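Local coordinates for extracellular solute-binding protein, family 5 (Chelativorans sp., PDB 6WM6) that binds EDTA and related aminopolycarboxylates in the periplasm, probably delivering them to an ABC transporter for uptake, at residues I135-W138 / K139-R143. Residues are numbered along the deposited sequence; the frame is centred on the assembly and turned at random.
With SO4 (sulfate ion), chain D.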
# COMPACT_ATOMS: atom_id res chain seq x y z
N ILE A 135 2.89 9.39 -23.19
CA ILE A 135 3.58 10.68 -23.10
C ILE A 135 2.86 11.61 -22.14
O ILE A 135 3.51 12.28 -21.31
CB ILE A 135 3.75 11.28 -24.51
CG1 ILE A 135 4.79 10.45 -25.27
CG2 ILE A 135 4.18 12.73 -24.43
CD1 ILE A 135 4.82 10.70 -26.76
N TYR A 136 1.53 11.68 -22.21
CA TYR A 136 0.80 12.53 -21.27
C TYR A 136 1.09 12.11 -19.83
O TYR A 136 1.43 12.95 -18.98
CB TYR A 136 -0.71 12.49 -21.55
CG TYR A 136 -1.53 13.25 -20.54
CD1 TYR A 136 -1.77 14.61 -20.70
CD2 TYR A 136 -2.07 12.62 -19.43
CE1 TYR A 136 -2.53 15.32 -19.77
CE2 TYR A 136 -2.81 13.32 -18.49
CZ TYR A 136 -3.04 14.66 -18.67
OH TYR A 136 -3.78 15.33 -17.72
N PHE A 137 0.98 10.82 -19.53
CA PHE A 137 1.18 10.41 -18.15
C PHE A 137 2.59 10.71 -17.68
O PHE A 137 2.80 11.24 -16.57
CB PHE A 137 0.87 8.93 -17.98
CG PHE A 137 0.87 8.49 -16.54
CD1 PHE A 137 0.01 9.09 -15.63
CD2 PHE A 137 1.74 7.52 -16.09
CE1 PHE A 137 -0.01 8.72 -14.31
CE2 PHE A 137 1.73 7.12 -14.75
CZ PHE A 137 0.85 7.72 -13.86
N TRP A 138 3.59 10.37 -18.50
CA TRP A 138 4.98 10.68 -18.16
C TRP A 138 5.18 12.17 -17.88
O TRP A 138 5.82 12.54 -16.89
CB TRP A 138 5.88 10.23 -19.32
CG TRP A 138 7.31 10.72 -19.29
CD1 TRP A 138 8.27 10.39 -18.39
CD2 TRP A 138 7.92 11.57 -20.25
NE1 TRP A 138 9.46 11.02 -18.72
CE2 TRP A 138 9.27 11.73 -19.87
CE3 TRP A 138 7.47 12.20 -21.42
CZ2 TRP A 138 10.16 12.52 -20.59
CZ3 TRP A 138 8.35 12.98 -22.14
CH2 TRP A 138 9.69 13.13 -21.72
N LYS A 139 4.59 13.03 -18.71
CA LYS A 139 4.74 14.47 -18.49
C LYS A 139 4.10 14.91 -17.17
O LYS A 139 4.63 15.80 -16.51
CB LYS A 139 4.16 15.27 -19.66
CG LYS A 139 5.04 15.19 -20.90
CD LYS A 139 4.60 16.16 -21.99
CE LYS A 139 5.57 16.09 -23.16
NZ LYS A 139 5.28 17.08 -24.23
N THR A 140 3.00 14.28 -16.75
CA THR A 140 2.42 14.65 -15.46
C THR A 140 3.27 14.16 -14.30
O THR A 140 3.20 14.73 -13.21
CB THR A 140 0.98 14.13 -15.27
OG1 THR A 140 0.97 12.69 -15.13
CG2 THR A 140 0.07 14.56 -16.41
N GLN A 141 4.05 13.09 -14.49
CA GLN A 141 4.75 12.43 -13.39
C GLN A 141 6.23 12.73 -13.31
O GLN A 141 6.86 12.34 -12.32
CB GLN A 141 4.59 10.91 -13.51
CG GLN A 141 3.16 10.38 -13.51
CD GLN A 141 2.38 10.77 -12.27
OE1 GLN A 141 2.69 10.33 -11.15
NE2 GLN A 141 1.38 11.62 -12.45
N ASN A 142 6.82 13.37 -14.32
CA ASN A 142 8.28 13.43 -14.42
C ASN A 142 8.92 14.62 -13.71
O ASN A 142 10.14 14.77 -13.80
CB ASN A 142 8.75 13.33 -15.87
CG ASN A 142 8.44 14.56 -16.70
OD1 ASN A 142 8.17 15.65 -16.17
ND2 ASN A 142 8.52 14.42 -18.01
N ARG A 143 8.13 15.47 -13.05
CA ARG A 143 8.61 16.59 -12.24
C ARG A 143 9.10 17.76 -13.08
O ARG A 143 9.42 18.82 -12.52
CB ARG A 143 9.74 16.15 -11.31
CG ARG A 143 9.40 15.04 -10.34
CD ARG A 143 8.45 15.52 -9.26
NE ARG A 143 8.34 14.60 -8.13
CZ ARG A 143 7.44 14.74 -7.16
NH1 ARG A 143 6.60 15.77 -7.19
NH2 ARG A 143 7.39 13.88 -6.15
S SO4 D . 9.79 10.50 -6.00
O1 SO4 D . 8.77 11.51 -6.35
O2 SO4 D . 9.26 9.16 -6.27
O3 SO4 D . 10.08 10.55 -4.56
O4 SO4 D . 11.00 10.72 -6.78
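Three aromatic rings of one helix, each met over a face by a residue four places on (Tyr136 by Thr140, Phe137 by Gln141, Trp138 by Asn142), illustrate how a helix end packs upon itself. Gln141 carries CG beside its backbone N (chi1 -58°), over the Phe137 ring and 3.5 Å from CZ; a bend at chi2 lays the amide nearly parallel to that ring. NE2 then gives an almost straight bond, 2.9 Å, to Thr140 OG1, which itself donates to Phe137 O at 2.7 Å; Tyr206 OH also pairs with NE2. With OG1 so engaged, Thr140 turns CG2 over the Tyr136 ring, 3.8 Å from its CE2. Asn142 (chi1 71°) stands its amide almost perpendicular to the Trp138 indole, ND2 being 3.4 Å from CE2, while OD1 takes the Arg144 N-H and ND2 bonds to Asp145. Replacing Trp138 with an alanine would probably leave Asn142 without its flat support and Ile160 O without the indole N-H. Arg143, first to leave helical backbone angles, has positive phi and reaches a sulfate, probably from crystallisation, through NH2. The arrangement is typical of a helix C-terminus, here helix 131-141 packed between helix 202-212 and strand 160-165.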